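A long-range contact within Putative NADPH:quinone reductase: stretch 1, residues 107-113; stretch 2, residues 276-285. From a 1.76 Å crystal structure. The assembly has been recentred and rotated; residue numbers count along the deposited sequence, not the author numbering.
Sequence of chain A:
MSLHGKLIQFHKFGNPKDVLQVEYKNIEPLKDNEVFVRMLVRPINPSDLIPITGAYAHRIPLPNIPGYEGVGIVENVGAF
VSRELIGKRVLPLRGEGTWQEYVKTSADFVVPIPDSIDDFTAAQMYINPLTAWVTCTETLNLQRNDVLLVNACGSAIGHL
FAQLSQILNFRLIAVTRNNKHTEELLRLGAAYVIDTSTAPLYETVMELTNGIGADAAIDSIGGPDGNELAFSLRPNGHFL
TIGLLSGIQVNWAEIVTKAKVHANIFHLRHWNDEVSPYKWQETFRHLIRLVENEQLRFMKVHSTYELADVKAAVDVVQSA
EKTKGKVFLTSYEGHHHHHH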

ATOM      1  N   ALA A 107      21.741  -2.111   0.665  1.00 26.27           N
ATOM      2  CA  ALA A 107      21.742  -1.875   2.122  1.00 27.16           C
ATOM      3  C   ALA A 107      20.953  -0.647   2.570  1.00 26.36           C
ATOM      4  O   ALA A 107      20.369  -0.655   3.654  1.00 27.54           O
ATOM      5  CB  ALA A 107      23.162  -1.778   2.658  1.00 27.12           C
ATOM      6  N   ASP A 108      20.964   0.412   1.763  1.00 26.70           N
ATOM      7  CA  ASP A 108      20.232   1.654   2.083  1.00 27.89           C
ATOM      8  C   ASP A 108      18.762   1.461   2.395  1.00 26.13           C
ATOM      9  O   ASP A 108      18.166   2.229   3.138  1.00 26.88           O
ATOM     10  CB  ASP A 108      20.347   2.670   0.922  1.00 28.25           C
ATOM     11  CG  ASP A 108      21.744   3.237   0.787  1.00 36.29           C
ATOM     12  OD1 ASP A 108      22.641   2.777   1.537  1.00 40.03           O
ATOM     13  OD2 ASP A 108      21.931   4.126  -0.068  1.00 42.60           O
ATOM     14  N   PHE A 109      18.173   0.435   1.811  1.00 26.29           N
ATOM     15  CA  PHE A 109      16.716   0.313   1.841  1.00 25.11           C
ATOM     16  C   PHE A 109      16.259  -0.917   2.600  1.00 25.68           C
ATOM     17  O   PHE A 109      15.096  -1.316   2.511  1.00 25.69           O
ATOM     18  CB  PHE A 109      16.171   0.262   0.408  1.00 25.49           C
ATOM     19  CG  PHE A 109      16.654   1.402  -0.439  1.00 26.42           C
ATOM     20  CD1 PHE A 109      16.577   2.718   0.041  1.00 27.48           C
ATOM     21  CD2 PHE A 109      17.213   1.161  -1.695  1.00 28.94           C
ATOM     22  CE1 PHE A 109      17.053   3.805  -0.734  1.00 29.81           C
ATOM     23  CE2 PHE A 109      17.692   2.242  -2.464  1.00 31.29           C
ATOM     24  CZ  PHE A 109      17.601   3.551  -1.971  1.00 28.33           C
ATOM     25  N   VAL A 110      17.189  -1.555   3.306  1.00 24.75           N
ATOM     26  CA  VAL A 110      16.853  -2.657   4.189  1.00 24.81           C
ATOM     27  C   VAL A 110      16.256  -2.119   5.503  1.00 24.33           C
ATOM     28  O   VAL A 110      16.889  -1.344   6.220  1.00 23.93           O
ATOM     29  CB  VAL A 110      18.115  -3.536   4.444  1.00 25.29           C
ATOM     30  CG1 VAL A 110      17.838  -4.524   5.511  1.00 26.11           C
ATOM     31  CG2 VAL A 110      18.542  -4.262   3.149  1.00 26.02           C
ATOM     32  N   VAL A 111      15.026  -2.502   5.820  1.00 22.64           N
ATOM     33  CA  VAL A 111      14.376  -2.044   7.047  1.00 21.80           C
ATOM     34  C   VAL A 111      14.426  -3.102   8.148  1.00 22.22           C
ATOM     35  O   VAL A 111      13.772  -4.143   8.045  1.00 22.47           O
ATOM     36  CB  VAL A 111      12.863  -1.680   6.787  1.00 21.77           C
ATOM     37  CG1 VAL A 111      12.204  -1.184   8.042  1.00 21.27           C
ATOM     38  CG2 VAL A 111      12.722  -0.654   5.623  1.00 21.10           C
ATOM     39  N   PRO A 112      15.176  -2.831   9.237  1.00 22.90           N
ATOM     40  CA  PRO A 112      15.241  -3.772  10.361  1.00 23.93           C
ATOM     41  C   PRO A 112      13.892  -3.911  11.033  1.00 23.44           C
ATOM     42  O   PRO A 112      13.218  -2.914  11.223  1.00 23.92           O
ATOM     43  CB  PRO A 112      16.213  -3.074  11.342  1.00 25.11           C
ATOM     44  CG  PRO A 112      17.038  -2.162  10.478  1.00 25.92           C
ATOM     45  CD  PRO A 112      16.030  -1.638   9.455  1.00 23.89           C
ATOM     46  N   ILE A 113      13.510  -5.141  11.398  1.00 23.23           N
ATOM     47  CA  ILE A 113      12.258  -5.394  12.104  1.00 23.85           C
ATOM     48  C   ILE A 113      12.567  -5.946  13.517  1.00 24.93           C
ATOM     49  O   ILE A 113      13.351  -6.869  13.644  1.00 24.33           O
ATOM     50  CB  ILE A 113      11.393  -6.415  11.350  1.00 23.38           C
ATOM     51  CG1 ILE A 113      11.009  -5.819   9.983  1.00 23.77           C
ATOM     52  CG2 ILE A 113      10.147  -6.762  12.178  1.00 23.51           C
ATOM     53  CD1 ILE A 113      10.000  -4.636  10.034  1.00 24.57           C
ATOM     54  N   SER A 276      15.618  11.574   1.495  1.00 23.84           N
ATOM     55  CA  SER A 276      16.866  10.853   1.648  1.00 24.18           C
ATOM     56  C   SER A 276      16.607   9.425   2.190  1.00 24.29           C
ATOM     57  O   SER A 276      15.593   9.187   2.818  1.00 23.23           O
ATOM     58  CB  SER A 276      17.799  11.566   2.633  1.00 25.12           C
ATOM     59  OG  SER A 276      17.212  11.574   3.925  1.00 25.60           O
ATOM     60  N   PRO A 277      17.561   8.522   2.007  1.00 25.14           N
ATOM     61  CA  PRO A 277      17.467   7.218   2.648  1.00 25.95           C
ATOM     62  C   PRO A 277      17.339   7.352   4.166  1.00 26.19           C
ATOM     63  O   PRO A 277      16.628   6.578   4.811  1.00 24.90           O
ATOM     64  CB  PRO A 277      18.795   6.551   2.256  1.00 26.49           C
ATOM     65  CG  PRO A 277      19.105   7.149   0.926  1.00 27.14           C
ATOM     66  CD  PRO A 277      18.697   8.580   1.067  1.00 26.18           C
ATOM     67  N   TYR A 278      17.995   8.363   4.728  1.00 26.53           N
ATOM     68  CA  TYR A 278      17.966   8.601   6.150  1.00 26.88           C
ATOM     69  C   TYR A 278      16.524   8.879   6.573  1.00 26.89           C
ATOM     70  O   TYR A 278      16.008   8.268   7.527  1.00 25.23           O
ATOM     71  CB  TYR A 278      18.867   9.790   6.501  1.00 28.07           C
ATOM     72  CG  TYR A 278      18.800  10.136   7.965  1.00 30.91           C
ATOM     73  CD1 TYR A 278      19.589   9.443   8.898  1.00 35.23           C
ATOM     74  CD2 TYR A 278      17.936  11.133   8.428  1.00 32.76           C
ATOM     75  CE1 TYR A 278      19.512   9.746  10.275  1.00 38.41           C
ATOM     76  CE2 TYR A 278      17.844  11.436   9.799  1.00 37.62           C
ATOM     77  CZ  TYR A 278      18.635  10.735  10.711  1.00 38.80           C
ATOM     78  OH  TYR A 278      18.556  11.046  12.058  1.00 42.51           O
ATOM     79  N   LYS A 279      15.876   9.799   5.858  1.00 25.09           N
ATOM     80  CA  LYS A 279      14.495  10.146   6.174  1.00 24.10           C
ATOM     81  C   LYS A 279      13.538   8.952   5.961  1.00 23.78           C
ATOM     82  O   LYS A 279      12.560   8.759   6.717  1.00 22.63           O
ATOM     83  CB  LYS A 279      14.010  11.324   5.339  1.00 23.63           C
ATOM     84  CG  LYS A 279      12.546  11.623   5.643  1.00 25.40           C
ATOM     85  CD  LYS A 279      12.041  12.989   5.244  1.00 31.88           C
ATOM     86  CE  LYS A 279      10.564  13.037   5.588  1.00 32.01           C
ATOM     87  NZ  LYS A 279      10.072  14.410   5.618  1.00 35.75           N
ATOM     88  N   TRP A 280      13.791   8.219   4.879  1.00 23.16           N
ATOM     89  CA  TRP A 280      12.986   7.030   4.540  1.00 23.33           C
ATOM     90  C   TRP A 280      13.090   6.019   5.710  1.00 23.42           C
ATOM     91  O   TRP A 280      12.084   5.570   6.226  1.00 22.66           O
ATOM     92  CB  TRP A 280      13.493   6.481   3.208  1.00 23.86           C
ATOM     93  CG  TRP A 280      12.641   5.424   2.562  1.00 23.28           C
ATOM     94  CD1 TRP A 280      11.559   5.620   1.742  1.00 24.47           C
ATOM     95  CD2 TRP A 280      12.818   4.015   2.669  1.00 22.83           C
ATOM     96  NE1 TRP A 280      11.049   4.397   1.344  1.00 22.10           N
ATOM     97  CE2 TRP A 280      11.819   3.401   1.872  1.00 25.39           C
ATOM     98  CE3 TRP A 280      13.752   3.206   3.321  1.00 26.44           C
ATOM     99  CZ2 TRP A 280      11.696   2.001   1.757  1.00 23.58           C
ATOM    100  CZ3 TRP A 280      13.634   1.813   3.205  1.00 26.61           C
ATOM    101  CH2 TRP A 280      12.620   1.235   2.404  1.00 25.71           C
ATOM    102  N   GLN A 281      14.310   5.709   6.161  1.00 22.79           N
ATOM    103  CA  GLN A 281      14.492   4.825   7.331  1.00 23.81           C
ATOM    104  C   GLN A 281      13.856   5.358   8.615  1.00 24.49           C
ATOM    105  O   GLN A 281      13.213   4.604   9.341  1.00 24.26           O
ATOM    106  CB  GLN A 281      15.971   4.548   7.606  1.00 23.00           C
ATOM    107  CG  GLN A 281      16.690   3.751   6.563  1.00 24.19           C
ATOM    108  CD  GLN A 281      16.331   2.253   6.563  1.00 24.28           C
ATOM    109  OE1 GLN A 281      15.855   1.688   7.567  1.00 26.94           O
ATOM    110  NE2 GLN A 281      16.592   1.614   5.453  1.00 25.71           N
ATOM    111  N   GLU A 282      14.017   6.664   8.890  1.00 24.29           N
ATOM    112  CA  GLU A 282      13.412   7.294  10.059  1.00 25.59           C
ATOM    113  C   GLU A 282      11.905   7.177  10.039  1.00 24.38           C
ATOM    114  O   GLU A 282      11.258   6.986  11.075  1.00 23.06           O
ATOM    115  CB  GLU A 282      13.762   8.773  10.071  1.00 27.36           C
ATOM    116  CG  GLU A 282      15.120   8.988  10.626  1.00 33.01           C
ATOM    117  CD  GLU A 282      15.097   8.726  12.113  1.00 39.92           C
ATOM    118  OE1 GLU A 282      14.535   9.576  12.835  1.00 44.76           O
ATOM    119  OE2 GLU A 282      15.585   7.657  12.536  1.00 43.49           O
ATOM    120  N   THR A 283      11.344   7.276   8.845  1.00 23.48           N
ATOM    121  CA  THR A 283       9.888   7.166   8.696  1.00 23.14           C
ATOM    122  C   THR A 283       9.442   5.738   9.043  1.00 22.56           C
ATOM    123  O   THR A 283       8.415   5.543   9.714  1.00 21.61           O
ATOM    124  CB  THR A 283       9.441   7.570   7.260  1.00 24.09           C
ATOM    125  OG1 THR A 283       9.884   8.910   7.005  1.00 24.75           O
ATOM    126  CG2 THR A 283       7.931   7.535   7.103  1.00 23.34           C
ATOM    127  N   PHE A 284      10.204   4.741   8.599  1.00 22.75           N
ATOM    128  CA  PHE A 284       9.877   3.358   8.988  1.00 22.87           C
ATOM    129  C   PHE A 284      10.031   3.166  10.493  1.00 23.64           C
ATOM    130  O   PHE A 284       9.220   2.479  11.119  1.00 23.99           O
ATOM    131  CB  PHE A 284      10.711   2.336   8.237  1.00 22.63           C
ATOM    132  CG  PHE A 284      10.087   1.902   6.949  1.00 22.88           C
ATOM    133  CD1 PHE A 284      10.419   2.527   5.782  1.00 21.56           C
ATOM    134  CD2 PHE A 284       9.104   0.901   6.944  1.00 23.53           C
ATOM    135  CE1 PHE A 284       9.810   2.121   4.557  1.00 22.14           C
ATOM    136  CE2 PHE A 284       8.506   0.473   5.748  1.00 22.74           C
ATOM    137  CZ  PHE A 284       8.867   1.102   4.554  1.00 21.69           C
ATOM    138  N   ARG A 285      11.037   3.805  11.092  1.00 23.23           N
ATOM    139  CA  ARG A 285      11.205   3.635  12.549  1.00 24.87           C
ATOM    140  C   ARG A 285       9.991   4.126  13.275  1.00 25.33           C
ATOM    141  O   ARG A 285       9.595   3.554  14.288  1.00 26.59           O
ATOM    142  CB  ARG A 285      12.493   4.316  13.052  1.00 23.55           C
ATOM    143  CG  ARG A 285      13.682   3.416  12.890  1.00 27.97           C
ATOM    144  CD  ARG A 285      14.926   3.948  13.643  1.00 31.25           C
ATOM    145  NE  ARG A 285      15.530   5.011  12.858  1.00 40.34           N
ATOM    146  CZ  ARG A 285      16.333   4.810  11.808  1.00 42.50           C
ATOM    147  NH1 ARG A 285      16.674   3.578  11.422  1.00 44.33           N
ATOM    148  NH2 ARG A 285      16.813   5.847  11.151  1.00 44.22           N
TER

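The strongest polar link between the two stretches is a single side-chain amide reading two backbone carbonyls. Gln 281 NE2 donates to Asp 108 O at 2.9 Å and also to Val 110 O, with Gln 281 NE2 and Val 110 O 3.1 Å apart. A primary amide carries two N-H hydrogens, so one nitrogen can serve two acceptors, and glutamine is long and flexible enough to bring that nitrogen to them. Its CA-to-CB bond points sideways, but chi1 and chi2, both m, fold the chain so that its end comes nearer the other stretch. The amide oxygen has a different environment: Gln 281 OE1 lies 3.8 Å from Pro 112 CD, and its 3.5 Å separation from Val 110 O is merely the proximity of two acceptors.

The backbone frame explains why this reach is needed. The strand through Val 111 and the helix beginning at Pro 277 run in broadly the same direction, their axes inclined at 32° and 9.2 Å apart at closest approach. That spacing leaves room for side chains between the two backbones. Val 111 CA lies 6.9 Å from Gln 281 CA, and Asp 108 CA lies 6.2 Å from Pro 277 CA, near the helix start. There Ser 276 provides the N-cap: its OG accepts from Lys 279 N at 2.9 Å, satisfying an amide that has no preceding helical turn to supply a carbonyl. Pro 277 suits the first turn because its ring nitrogen, which has no hydrogen, is not required as a donor there.

Around the amide, the contact becomes apolar. Val 111 points toward the helix, and its branched side chain meets two aromatic residues one helical turn apart. Val 111 CG2 packs 3.6 Å from Trp 280 CZ3 and also sits over the face of the Phe 284 ring, 3.9 Å from its centroid and only 11° off the normal, a CH-pi contact. Val 111 CG1, meanwhile, approaches Phe 284 CB at 3.8 Å. A compact beta-branched residue thus offers methyls to both neighbours.

Phe 109 extends the packing toward the helix start. Its ring turns an edge toward the face of the Trp 280 six-membered ring, with centroids 5.8 Å apart and planes at 78°, an arrangement that brings the slightly positive C-H edge to the electron-rich face. Farther out, Phe 109 CE1 lies 4.3 Å from Pro 277 CG, a looser apolar contact in which the compact proline ring adds hydrocarbon surface beside the phenylalanine.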